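PDB 4PEY: Exo-beta-1,3-glucanase from Streptomyces sp. SirexAA-E, which hydrolyses laminarin and laminarioligosaccharides from their non-reducing ends, releasing glucose and laminaribiose. Local coordinates for residues L82-T87 and A112-L117; D295-I300 and A323-D328; V428-L433 and G450-Y455; T414-Y419 and F438-V443; S180-W185 and S195-A200. The protein carries 1 engineered substitution. All blocks are in the same frame, centred on the assembly; numbering follows the deposited sequence. Where two conformers were deposited one is given.

Contact 1. Residues L82-T87 and A112-L117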
# COMPACT_ATOMS: atom_id res chain seq x y z
N LEU A 82 1.50 20.55 -11.52
CA LEU A 82 1.34 19.47 -12.48
C LEU A 82 2.56 18.55 -12.40
O LEU A 82 2.45 17.34 -12.61
CB LEU A 82 1.17 20.03 -13.89
CG LEU A 82 0.89 19.01 -14.99
CD1 LEU A 82 -0.39 18.23 -14.70
CD2 LEU A 82 0.80 19.72 -16.32
N ASN A 83 3.70 19.13 -12.06
CA ASN A 83 4.96 18.40 -11.96
C ASN A 83 5.58 18.57 -10.57
O ASN A 83 5.36 19.59 -9.91
CB ASN A 83 5.92 18.86 -13.06
CG ASN A 83 5.46 18.44 -14.45
OD1 ASN A 83 5.12 19.28 -15.29
ND2 ASN A 83 5.44 17.13 -14.69
N PRO A 84 6.36 17.58 -10.11
CA PRO A 84 6.91 17.65 -8.75
C PRO A 84 7.77 18.89 -8.49
O PRO A 84 7.69 19.49 -7.42
CB PRO A 84 7.74 16.37 -8.63
CG PRO A 84 7.19 15.45 -9.66
CD PRO A 84 6.70 16.31 -10.78
N ASP A 85 8.59 19.29 -9.47
CA ASP A 85 9.49 20.43 -9.25
C ASP A 85 8.74 21.76 -9.24
O ASP A 85 9.33 22.80 -8.96
CB ASP A 85 10.59 20.44 -10.31
CG ASP A 85 11.59 19.31 -10.13
OD1 ASP A 85 12.29 19.29 -9.09
OD2 ASP A 85 11.66 18.42 -11.00
N ASP A 86 7.43 21.74 -9.51
CA ASP A 86 6.62 22.95 -9.39
C ASP A 86 6.45 23.37 -7.94
O ASP A 86 6.16 24.53 -7.65
CB ASP A 86 5.24 22.77 -10.03
CG ASP A 86 5.31 22.56 -11.52
OD1 ASP A 86 6.33 22.91 -12.14
OD2 ASP A 86 4.32 22.05 -12.08
N THR A 87 6.62 22.41 -7.02
CA THR A 87 6.45 22.68 -5.60
C THR A 87 7.69 22.19 -4.87
O THR A 87 7.84 20.99 -4.63
CB THR A 87 5.19 21.99 -5.02
OG1 THR A 87 4.08 22.22 -5.89
CG2 THR A 87 4.86 22.56 -3.65
N ALA A 112 3.46 10.93 1.12
CA ALA A 112 4.08 12.09 0.48
C ALA A 112 3.96 11.95 -1.02
O ALA A 112 4.21 10.87 -1.56
CB ALA A 112 5.55 12.23 0.87
N GLU A 113 3.57 13.02 -1.70
CA GLU A 113 3.41 12.99 -3.15
C GLU A 113 3.66 14.34 -3.83
O GLU A 113 3.30 15.39 -3.31
CB GLU A 113 1.99 12.49 -3.50
CG GLU A 113 1.70 12.31 -4.99
CD GLU A 113 0.39 11.58 -5.24
OE1 GLU A 113 -0.57 11.74 -4.44
OE2 GLU A 113 0.32 10.82 -6.24
N ASN A 114 4.30 14.30 -4.99
CA ASN A 114 4.31 15.45 -5.90
C ASN A 114 5.01 16.69 -5.34
O ASN A 114 4.53 17.82 -5.47
CB ASN A 114 2.87 15.80 -6.32
CG ASN A 114 2.81 16.66 -7.58
OD1 ASN A 114 3.68 16.56 -8.45
ND2 ASN A 114 1.77 17.49 -7.69
N LEU A 115 6.17 16.45 -4.72
CA LEU A 115 7.02 17.51 -4.19
C LEU A 115 8.46 17.31 -4.61
O LEU A 115 8.91 16.17 -4.79
CB LEU A 115 6.96 17.55 -2.65
CG LEU A 115 5.64 17.92 -1.98
CD1 LEU A 115 5.66 17.47 -0.53
CD2 LEU A 115 5.42 19.42 -2.06
N ALA A 116 9.19 18.42 -4.74
CA ALA A 116 10.65 18.36 -4.85
C ALA A 116 11.26 18.77 -3.51
O ALA A 116 10.81 19.75 -2.89
CB ALA A 116 11.15 19.25 -5.98
N LEU A 117 12.25 18.01 -3.05
CA LEU A 117 12.87 18.26 -1.75
C LEU A 117 14.35 18.57 -1.89
O LEU A 117 15.08 17.87 -2.59
CB LEU A 117 12.70 17.06 -0.82
CG LEU A 117 11.29 16.52 -0.64
CD1 LEU A 117 11.33 15.32 0.30
CD2 LEU A 117 10.35 17.59 -0.09
O HOH W 1 4.03 19.93 -7.41
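Thr87 and Ala116 meet where strand 87-94 pairs with strand 116-118, in the first of the two parallel beta-helices expected of glycoside hydrolase family 55. The N-H of Ala116 gives a nearly straight hydrogen bond to Thr87 O, with N to O 2.9 Å and an angle of 175°. With Thr87 CG2 anti to the backbone N, this methyl packs on Leu115 CD2 at 3.6 Å, while Thr87 OG1 donates to water 1 at 2.7 Å. The same water donates to Asn83 O and Asn114 O, so it joins both segments at three points.

Asn114 OD1 sits against the ring of Pro84, 3.8 Å from CD. It is 3.3 Å from Pro84 N, which has no hydrogen to offer. The two side chains cross at about a right angle. The amide of Asn114 is positioned from outside this pair: ND2 donates to the carbonyls of Gly79 and Gly81, and OD1 takes a weak bond from Arg136. Arg136 also reaches Leu82 O. Asp85 OD1 is bonded to His138 ND1, and this oxygen also lies 3.3 Å from Ala116 CB.

Contact 2. Residues D295-I300 and A323-D328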
# COMPACT_ATOMS: atom_id res chain seq x y z
N ASP A 295 -23.81 2.45 5.87
CA ASP A 295 -24.73 1.38 6.25
C ASP A 295 -25.08 0.48 5.07
O ASP A 295 -25.84 -0.48 5.20
CB ASP A 295 -26.00 1.95 6.90
CG ASP A 295 -26.82 2.79 5.95
OD1 ASP A 295 -26.34 3.14 4.85
OD2 ASP A 295 -27.97 3.11 6.31
N GLN A 296 -24.53 0.82 3.91
CA GLN A 296 -24.64 -0.01 2.71
C GLN A 296 -23.37 0.19 1.89
O GLN A 296 -22.67 1.18 2.08
CB GLN A 296 -25.89 0.35 1.89
CG GLN A 296 -25.85 1.75 1.32
CD GLN A 296 -27.09 2.10 0.52
OE1 GLN A 296 -27.24 1.69 -0.63
NE2 GLN A 296 -27.99 2.87 1.13
N PRO A 297 -23.07 -0.75 0.98
CA PRO A 297 -21.83 -0.57 0.21
C PRO A 297 -21.80 0.68 -0.65
O PRO A 297 -22.83 1.08 -1.22
CB PRO A 297 -21.79 -1.82 -0.68
CG PRO A 297 -22.61 -2.83 0.05
CD PRO A 297 -23.70 -2.06 0.72
N ILE A 298 -20.64 1.31 -0.74
CA ILE A 298 -20.38 2.28 -1.78
C ILE A 298 -20.23 1.52 -3.08
O ILE A 298 -19.42 0.60 -3.18
CB ILE A 298 -19.11 3.12 -1.48
CG1 ILE A 298 -19.34 3.99 -0.25
CG2 ILE A 298 -18.70 3.95 -2.70
CD1 ILE A 298 -18.05 4.51 0.37
N GLU A 299 -21.05 1.87 -4.07
CA GLU A 299 -21.08 1.17 -5.34
C GLU A 299 -20.56 2.05 -6.46
O GLU A 299 -21.10 3.12 -6.73
CB GLU A 299 -22.50 0.69 -5.66
CG GLU A 299 -23.06 -0.22 -4.59
CD GLU A 299 -24.25 -1.02 -5.04
OE1 GLU A 299 -24.73 -0.78 -6.17
OE2 GLU A 299 -24.71 -1.89 -4.27
N ILE A 300 -19.49 1.60 -7.11
CA ILE A 300 -18.93 2.31 -8.24
C ILE A 300 -19.13 1.45 -9.49
O ILE A 300 -18.37 0.51 -9.74
CB ILE A 300 -17.43 2.61 -8.03
CG1 ILE A 300 -17.24 3.45 -6.76
CG2 ILE A 300 -16.84 3.34 -9.25
CD1 ILE A 300 -15.80 3.72 -6.43
N ALA A 323 -17.72 -2.61 2.25
CA ALA A 323 -17.48 -1.17 2.21
C ALA A 323 -17.53 -0.60 0.80
O ALA A 323 -18.09 0.48 0.56
CB ALA A 323 -16.13 -0.82 2.86
N LEU A 324 -16.92 -1.32 -0.14
CA LEU A 324 -16.74 -0.82 -1.50
C LEU A 324 -16.92 -1.93 -2.52
O LEU A 324 -16.25 -2.97 -2.43
CB LEU A 324 -15.35 -0.19 -1.64
CG LEU A 324 -14.99 0.34 -3.03
CD1 LEU A 324 -15.93 1.46 -3.43
CD2 LEU A 324 -13.55 0.81 -3.04
N LYS A 325 -17.83 -1.72 -3.46
CA LYS A 325 -18.04 -2.66 -4.56
C LYS A 325 -17.85 -1.96 -5.89
O LYS A 325 -18.58 -1.03 -6.21
CB LYS A 325 -19.45 -3.27 -4.50
CG LYS A 325 -19.70 -4.21 -3.35
CD LYS A 325 -21.08 -4.84 -3.48
CE LYS A 325 -21.29 -5.91 -2.42
NZ LYS A 325 -22.52 -6.70 -2.71
N VAL A 326 -16.86 -2.39 -6.67
CA VAL A 326 -16.70 -1.88 -8.03
C VAL A 326 -17.39 -2.83 -9.00
O VAL A 326 -17.24 -4.06 -8.89
CB VAL A 326 -15.22 -1.72 -8.41
CG1 VAL A 326 -15.08 -1.10 -9.78
CG2 VAL A 326 -14.49 -0.87 -7.37
N GLY A 327 -18.16 -2.28 -9.93
CA GLY A 327 -18.83 -3.09 -10.93
C GLY A 327 -17.91 -3.62 -12.02
O GLY A 327 -16.70 -3.39 -11.99
N ASP A 328 -18.51 -4.31 -12.99
CA ASP A 328 -17.76 -4.92 -14.08
C ASP A 328 -17.50 -3.92 -15.21
O ASP A 328 -17.94 -4.11 -16.35
CB ASP A 328 -18.51 -6.15 -14.59
CG ASP A 328 -18.68 -7.20 -13.53
OD1 ASP A 328 -17.73 -7.39 -12.75
OD2 ASP A 328 -19.76 -7.81 -13.45
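Four backbone hydrogen bonds join Ile298 and Ile300 to the segment 323-328. They pair strands 298-300 and 324-326 in parallel, as successive coils of a beta-helix do. Lys325 is held twice. Its N donates to Ile298 O at 2.8 Å and 175°, and its O accepts from Ile300 N at 2.9 Å. Gly327 N to Ile300 O, also 2.8 Å, extends the pairing past the strand. At the other end Ile298 N reaches Ala323 O at 3.0 Å. The strand axes differ by only 15°.

Ile298, Ile300, Leu324 and Val326 share the buried face. Leu324 CG is anti to the backbone N (chi1 178°). Its CD1 meets Ile298 CG2 and Ile300 CD1, each at 3.8 Å. Ile298 also packs on Ile275 of helix 272-280 and on Ile315. Asn276 of that helix bonds the backbone at Pro297 O and Glu299 N. The sheet continues from strand 324-326 to strand 348-352.

Glu299 and Lys325 occupy the other face, with their charged atoms apart. The extended chain of Lys325 runs beside the Pro297 ring and points the same way. Lys325 CG is 4.1 Å from Pro297 CB.

Contact 3. Residues V428-L433 and G450-Y455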
# COMPACT_ATOMS: atom_id res chain seq x y z
N VAL A 428 -4.40 -10.48 -13.62
CA VAL A 428 -4.31 -9.49 -12.56
C VAL A 428 -2.85 -9.28 -12.18
O VAL A 428 -2.06 -10.22 -12.15
CB VAL A 428 -5.16 -9.91 -11.34
CG1 VAL A 428 -4.92 -8.99 -10.14
CG2 VAL A 428 -6.65 -9.90 -11.72
N LEU A 429 -2.48 -8.02 -11.94
CA LEU A 429 -1.10 -7.65 -11.61
C LEU A 429 -1.09 -6.97 -10.25
O LEU A 429 -1.82 -5.99 -10.04
CB LEU A 429 -0.50 -6.72 -12.67
CG LEU A 429 0.87 -6.12 -12.32
CD1 LEU A 429 1.95 -7.20 -12.26
CD2 LEU A 429 1.25 -5.02 -13.30
N ALA A 430 -0.27 -7.47 -9.34
CA ALA A 430 -0.03 -6.84 -8.04
C ALA A 430 1.41 -6.35 -7.99
O ALA A 430 2.35 -7.13 -8.17
CB ALA A 430 -0.31 -7.81 -6.89
N THR A 431 1.59 -5.05 -7.78
CA THR A 431 2.91 -4.47 -7.59
C THR A 431 2.98 -3.81 -6.21
O THR A 431 2.28 -2.82 -5.95
CB THR A 431 3.24 -3.45 -8.72
OG1 THR A 431 2.20 -2.47 -8.83
CG2 THR A 431 3.38 -4.15 -10.07
N GLY A 432 3.78 -4.37 -5.30
CA GLY A 432 3.85 -3.85 -3.95
C GLY A 432 2.73 -4.37 -3.06
O GLY A 432 1.90 -3.60 -2.56
N LEU A 433 2.72 -5.68 -2.85
CA LEU A 433 1.65 -6.36 -2.13
C LEU A 433 2.06 -6.67 -0.69
O LEU A 433 3.01 -7.42 -0.47
CB LEU A 433 1.26 -7.64 -2.87
CG LEU A 433 0.15 -8.53 -2.34
CD1 LEU A 433 -1.17 -7.79 -2.37
CD2 LEU A 433 0.06 -9.81 -3.18
N GLY A 450 -1.82 -14.58 -13.28
CA GLY A 450 -1.52 -13.57 -12.29
C GLY A 450 -0.03 -13.29 -12.21
O GLY A 450 0.80 -14.16 -12.50
N LYS A 451 0.31 -12.07 -11.82
CA LYS A 451 1.69 -11.67 -11.60
C LYS A 451 1.77 -10.84 -10.33
O LYS A 451 0.96 -9.93 -10.13
CB LYS A 451 2.22 -10.86 -12.78
CG LYS A 451 2.44 -11.68 -14.04
CD LYS A 451 2.97 -10.81 -15.16
CE LYS A 451 3.04 -11.61 -16.46
NZ LYS A 451 3.44 -10.79 -17.63
N THR A 452 2.75 -11.15 -9.48
CA THR A 452 3.03 -10.34 -8.30
C THR A 452 4.49 -9.94 -8.30
O THR A 452 5.37 -10.79 -8.40
CB THR A 452 2.71 -11.08 -6.98
OG1 THR A 452 1.29 -11.25 -6.88
CG2 THR A 452 3.21 -10.29 -5.76
N ILE A 453 4.73 -8.63 -8.21
CA ILE A 453 6.07 -8.09 -8.08
C ILE A 453 6.14 -7.42 -6.71
O ILE A 453 5.48 -6.41 -6.48
CB ILE A 453 6.40 -7.09 -9.20
CG1 ILE A 453 6.33 -7.79 -10.57
CG2 ILE A 453 7.80 -6.50 -9.00
CD1 ILE A 453 6.38 -6.83 -11.73
N PHE A 454 6.93 -8.05 -5.84
CA PHE A 454 7.09 -7.76 -4.40
C PHE A 454 5.91 -8.21 -3.53
O PHE A 454 4.78 -7.75 -3.68
CB PHE A 454 7.35 -6.27 -4.11
CG PHE A 454 7.60 -6.01 -2.64
CD1 PHE A 454 8.89 -6.05 -2.12
CD2 PHE A 454 6.54 -5.76 -1.78
CE1 PHE A 454 9.11 -5.82 -0.76
CE2 PHE A 454 6.75 -5.55 -0.43
CZ PHE A 454 8.04 -5.57 0.08
N TYR A 455 6.21 -9.09 -2.58
CA TYR A 455 5.25 -9.50 -1.57
C TYR A 455 5.89 -9.47 -0.20
O TYR A 455 7.01 -9.96 -0.03
CB TYR A 455 4.71 -10.91 -1.86
CG TYR A 455 3.66 -11.40 -0.88
CD1 TYR A 455 2.50 -10.67 -0.66
CD2 TYR A 455 3.82 -12.61 -0.20
CE1 TYR A 455 1.52 -11.12 0.22
CE2 TYR A 455 2.84 -13.08 0.68
CZ TYR A 455 1.69 -12.33 0.89
OH TYR A 455 0.71 -12.78 1.75
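Leu433 overlaps the CD1-CE1 side of the Tyr455 ring: its CG and CD2 are each 3.6 Å from Tyr455 CD1. Both side chains have CG anti to the backbone N, and they cross obliquely. Tyr455 CD1 is also 3.3 Å from Leu433 O. The Tyr455 ring meets that of Tyr480, with the planes at about 60°. An alanine in place of Tyr455 would probably leave a gap beside Leu433 and leave Tyr480 without its ring partner.

The backbones are parallel and in register from Val428-Gly450 to Leu433-Tyr455. Ala430 is bonded through both N and O to residues that flank Thr452: its N donates to Lys451 O, and its O accepts from Ile453 N at 2.8 Å. The chains then turn a corner together, as neighbouring coils of a parallel beta-helix do. Gly432 N bonds Ile453 O at 2.9 Å, and Leu433 N bonds Phe454 O at 3.0 Å. Gly432 has a positive phi of 83°, where a CB would press on the carbonyl before it. Phe454 also has a positive phi, and its ring edge faces Leu433 N.

Leu429 CD1 touches Lys451 CB at 3.7 Å on one face. On the other, Ala430 CB is 3.8 Å from Thr452 OG1, which is bonded to Tyr480 OH. Thr431 OG1 is bonded to Asp397.

The pair lies deep in the protein. The Tyr455 side chain is about 7 Å from that of Glu436, a substrate-binding residue on strand 429-436. Ile453 packs on Tyr176, Thr193 and Leu213 of the first beta-helix, Phe454 reaches Gln174 of strand 174-178, and Tyr455 rests on Val443 of strand 443-445.

Contact 4. Residues T414-Y419 and F438-V443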
# COMPACT_ATOMS: atom_id res chain seq x y z
N THR A 414 -11.29 -12.35 18.75
CA THR A 414 -11.79 -10.97 18.84
C THR A 414 -11.68 -10.18 17.53
O THR A 414 -12.64 -9.49 17.15
CB THR A 414 -11.05 -10.21 19.96
OG1 THR A 414 -11.24 -10.92 21.20
CG2 THR A 414 -11.59 -8.79 20.11
N ASN A 415 -10.56 -10.29 16.83
CA ASN A 415 -10.50 -9.70 15.49
C ASN A 415 -10.15 -10.74 14.43
O ASN A 415 -9.34 -10.50 13.53
CB ASN A 415 -9.54 -8.48 15.43
CG ASN A 415 -8.06 -8.85 15.50
OD1 ASN A 415 -7.66 -9.78 16.18
ND2 ASN A 415 -7.23 -8.06 14.80
N ARG A 416 -10.82 -11.89 14.50
CA ARG A 416 -10.66 -12.93 13.50
C ARG A 416 -10.87 -12.39 12.09
O ARG A 416 -11.85 -11.67 11.84
CB ARG A 416 -11.64 -14.07 13.77
CG ARG A 416 -11.62 -15.14 12.71
CD ARG A 416 -12.61 -16.24 13.01
NE ARG A 416 -12.62 -17.24 11.96
CZ ARG A 416 -13.43 -18.29 11.94
NH1 ARG A 416 -13.36 -19.16 10.94
NH2 ARG A 416 -14.30 -18.48 12.93
N ALA A 417 -9.97 -12.75 11.19
CA ALA A 417 -10.09 -12.41 9.77
C ALA A 417 -9.38 -13.52 9.01
O ALA A 417 -8.15 -13.58 8.98
CB ALA A 417 -9.49 -11.03 9.47
N ASP A 418 -10.15 -14.44 8.43
CA ASP A 418 -9.57 -15.65 7.86
C ASP A 418 -8.73 -15.38 6.61
O ASP A 418 -7.63 -15.91 6.49
CB ASP A 418 -10.66 -16.67 7.52
CG ASP A 418 -11.12 -17.46 8.74
OD1 ASP A 418 -10.47 -17.38 9.80
OD2 ASP A 418 -12.13 -18.19 8.62
N TYR A 419 -9.24 -14.57 5.69
CA TYR A 419 -8.61 -14.43 4.37
C TYR A 419 -8.34 -12.96 4.04
O TYR A 419 -9.20 -12.10 4.22
CB TYR A 419 -9.51 -15.04 3.29
CG TYR A 419 -9.95 -16.46 3.58
CD1 TYR A 419 -9.07 -17.52 3.47
CD2 TYR A 419 -11.26 -16.72 3.97
CE1 TYR A 419 -9.48 -18.83 3.74
CE2 TYR A 419 -11.68 -18.02 4.24
CZ TYR A 419 -10.79 -19.07 4.12
OH TYR A 419 -11.21 -20.35 4.39
N PHE A 438 -3.48 -12.87 8.87
CA PHE A 438 -4.80 -13.50 8.74
C PHE A 438 -4.83 -14.90 9.35
O PHE A 438 -3.79 -15.57 9.45
CB PHE A 438 -5.22 -13.47 7.27
CG PHE A 438 -5.53 -12.09 6.82
CD1 PHE A 438 -6.81 -11.58 6.94
CD2 PHE A 438 -4.50 -11.23 6.44
CE1 PHE A 438 -7.08 -10.26 6.62
CE2 PHE A 438 -4.75 -9.92 6.13
CZ PHE A 438 -6.05 -9.42 6.22
N ASN A 439 -6.00 -15.33 9.81
CA ASN A 439 -6.10 -16.61 10.50
C ASN A 439 -5.86 -17.79 9.55
O ASN A 439 -5.39 -18.85 9.99
CB ASN A 439 -7.46 -16.79 11.20
CG ASN A 439 -7.71 -15.75 12.29
OD1 ASN A 439 -7.80 -14.56 12.01
ND2 ASN A 439 -7.89 -16.22 13.53
N LYS A 440 -6.17 -17.61 8.27
CA LYS A 440 -5.95 -18.65 7.27
C LYS A 440 -5.05 -18.13 6.14
O LYS A 440 -3.97 -17.62 6.43
CB LYS A 440 -7.29 -19.19 6.76
CG LYS A 440 -8.11 -19.78 7.92
CD LYS A 440 -9.35 -20.53 7.47
CE LYS A 440 -10.08 -21.12 8.67
NZ LYS A 440 -9.23 -22.07 9.44
N TYR A 441 -5.46 -18.26 4.88
CA TYR A 441 -4.61 -17.82 3.77
C TYR A 441 -4.58 -16.30 3.65
O TYR A 441 -5.61 -15.67 3.38
CB TYR A 441 -5.09 -18.37 2.42
CG TYR A 441 -5.06 -19.87 2.26
CD1 TYR A 441 -3.86 -20.58 2.30
CD2 TYR A 441 -6.23 -20.58 2.01
CE1 TYR A 441 -3.83 -21.95 2.12
CE2 TYR A 441 -6.21 -21.95 1.83
CZ TYR A 441 -5.01 -22.63 1.89
OH TYR A 441 -5.00 -24.00 1.71
N ASP A 442 -3.40 -15.69 3.80
CA ASP A 442 -3.31 -14.25 3.62
C ASP A 442 -3.64 -13.86 2.18
O ASP A 442 -4.43 -12.95 1.96
CB ASP A 442 -1.93 -13.75 4.03
CG ASP A 442 -1.52 -14.25 5.40
OD1 ASP A 442 -1.16 -15.44 5.49
OD2 ASP A 442 -1.58 -13.47 6.38
N VAL A 443 -3.04 -14.55 1.21
CA VAL A 443 -3.36 -14.35 -0.20
C VAL A 443 -3.67 -15.69 -0.85
O VAL A 443 -2.93 -16.66 -0.66
CB VAL A 443 -2.19 -13.66 -0.96
CG1 VAL A 443 -2.47 -13.60 -2.47
CG2 VAL A 443 -1.95 -12.26 -0.42
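Ala417 and Asp418 are tied to Asn439 and Lys440 in a loop-to-loop contact, where the chain leads into strands 419-423 and 443-445. Asn439 closes a ring with Ala417. Its OD1 accepts from Ala417 N, and its own N donates to Ala417 O, both at 2.9 Å. Next along, Lys440 N bonds Asp418 O at 2.9 Å. Asn439 ND2 donates to Trp412 O, which helps fix the amide.

These loops lie between parallel strands of the second beta-helix. Asn439 and Ala417 both touch Arg403, a substrate-binding residue, so the contact backs onto the active-site region.

The side chains of Asp418 and Lys440 run side by side and point the same way. Lys440 CE is 3.6 Å from Asp418 OD2, while NZ bonds Tyr477 OH. In one of its two conformers, Arg416 grips Asp418 side-on: NH1 meets OD2 at 2.8 Å and NE meets OD1. An alanine at Asp418 would probably leave the Arg416 guanidinium without its two-point mate and freer to turn, and the methylenes of Lys440 less covered.

Tyr419 OH lies 3.6 Å from Lys440 CD, and the edge of the Tyr419 ring faces Tyr441 O. The Phe438 ring meets Ala417 O with its edge, CD1 to O 3.2 Å, and Ala417 CB touches the same CD1 at 3.7 Å.

Contact 5. Residues S180-W185 and S195-A200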
# COMPACT_ATOMS: atom_id res chain seq x y z
N SER A 180 11.10 4.46 -11.49
CA SER A 180 11.77 5.54 -10.78
C SER A 180 13.20 5.67 -11.29
O SER A 180 13.65 4.91 -12.15
CB SER A 180 11.78 5.28 -9.27
OG SER A 180 10.48 5.37 -8.69
N SER A 181 13.91 6.65 -10.74
CA SER A 181 15.33 6.85 -11.01
C SER A 181 16.04 7.07 -9.68
O SER A 181 15.59 7.88 -8.87
CB SER A 181 15.52 8.05 -11.94
OG SER A 181 16.89 8.42 -12.04
N VAL A 182 17.13 6.34 -9.44
CA VAL A 182 17.93 6.57 -8.23
C VAL A 182 19.40 6.77 -8.60
O VAL A 182 19.91 6.14 -9.55
CB VAL A 182 17.80 5.40 -7.20
CG1 VAL A 182 16.35 5.23 -6.78
CG2 VAL A 182 18.38 4.09 -7.75
N GLY A 183 20.09 7.64 -7.87
CA GLY A 183 21.51 7.85 -8.10
C GLY A 183 22.36 6.70 -7.59
O GLY A 183 23.47 6.47 -8.08
N GLY A 184 21.83 5.97 -6.61
CA GLY A 184 22.52 4.84 -6.03
C GLY A 184 21.60 4.12 -5.06
O GLY A 184 20.55 4.64 -4.67
N TRP A 185 21.98 2.90 -4.69
CA TRP A 185 21.23 2.11 -3.74
C TRP A 185 22.20 1.45 -2.77
O TRP A 185 23.08 0.70 -3.19
CB TRP A 185 20.38 1.05 -4.45
CG TRP A 185 19.40 0.43 -3.52
CD1 TRP A 185 19.61 -0.63 -2.68
CD2 TRP A 185 18.04 0.83 -3.33
NE1 TRP A 185 18.46 -0.90 -1.97
CE2 TRP A 185 17.48 -0.02 -2.35
CE3 TRP A 185 17.24 1.83 -3.89
CZ2 TRP A 185 16.16 0.10 -1.92
CZ3 TRP A 185 15.93 1.95 -3.46
CH2 TRP A 185 15.40 1.09 -2.49
N SER A 195 11.29 -2.73 -10.04
CA SER A 195 10.87 -2.92 -11.43
C SER A 195 10.84 -1.56 -12.13
O SER A 195 10.27 -0.61 -11.62
CB SER A 195 9.50 -3.63 -11.54
OG SER A 195 8.43 -2.89 -10.97
N GLY A 196 11.50 -1.48 -13.29
CA GLY A 196 11.55 -0.23 -14.03
C GLY A 196 12.31 0.89 -13.34
O GLY A 196 11.98 2.06 -13.50
N VAL A 197 13.33 0.54 -12.56
CA VAL A 197 14.07 1.55 -11.82
C VAL A 197 15.43 1.81 -12.45
O VAL A 197 16.32 0.95 -12.44
CB VAL A 197 14.26 1.14 -10.34
CG1 VAL A 197 15.08 2.19 -9.58
CG2 VAL A 197 12.89 0.93 -9.69
N GLU A 198 15.59 3.00 -13.03
CA GLU A 198 16.87 3.42 -13.55
C GLU A 198 17.82 3.62 -12.37
O GLU A 198 17.49 4.31 -11.41
CB GLU A 198 16.72 4.71 -14.37
CG GLU A 198 15.80 4.53 -15.57
CD GLU A 198 15.32 5.83 -16.19
OE1 GLU A 198 15.52 6.90 -15.58
OE2 GLU A 198 14.73 5.77 -17.28
N GLY A 199 18.98 2.97 -12.43
CA GLY A 199 19.94 3.06 -11.35
C GLY A 199 19.81 1.95 -10.31
O GLY A 199 20.60 1.92 -9.36
N ALA A 200 18.84 1.05 -10.48
CA ALA A 200 18.70 -0.09 -9.58
C ALA A 200 19.95 -0.97 -9.62
O ALA A 200 20.60 -1.10 -10.66
CB ALA A 200 17.47 -0.91 -9.94
O HOH W 2 17.63 8.25 -14.49
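Val182 makes the close side of this contact. Its N donates to Glu198 O at 2.9 Å and 167°. Its CG2 lies between the backbone N and the carbonyl carbon (chi1 -59° for CG1), a crowded position, and meets Gly199 O at 3.5 Å. The same methyl is 4.2 Å from Val197 CG1. Gly199 CA passes so near Val182 O that a CB there would collide with the oxygen. Gly199 also has a positive phi of 93°, as the third residue of the type II turn from Val197 to Ala200.

The pairing is weaker at the other end. Ser180 O still accepts from Glu198 N at 2.9 Å, but Ser180 N to Gly196 O is long, 3.3 Å. Ser180 OG bonds Arg178 O and Ser161 N.

On the face with Ser181 and Glu198, contact between the side chains is looser. Ser181 CB is 3.8 Å from Glu198 OE1, and water 2 bridges the polar ends, 2.6 Å from Ser181 OG and 2.7 Å from Glu198 OE1. Glu198 also touches Arg244.

Parallel pairing of strand 180-182 with strand 191-198, with the chain turning corners at Gly183 and at 195-196, fits successive coils of a parallel beta-helix.

From the N terminus, contact 1 comes first and contact 5 follows. Each closes a loop of the first beta-helix, at 82-117 and 180-200. Contact 2 then closes 295-328, in the second beta-helix. These three are in series. Contact 4 closes 414-443 and contact 3 closes 428-455. The two cross, because 428-433 falls between the two segments of contact 4, and 438-443 between those of contact 3. They also touch, at Tyr455 OH to Val443 CG2, 3.5 Å. Contact 3 meets contact 5 where Ile453 CG2 comes 4.2 Å from Ser195 OG, so the two beta-helices abut there. Contacts 1 and 4 lie on opposite sides of the chain's centre, their own centres about 38 Å apart.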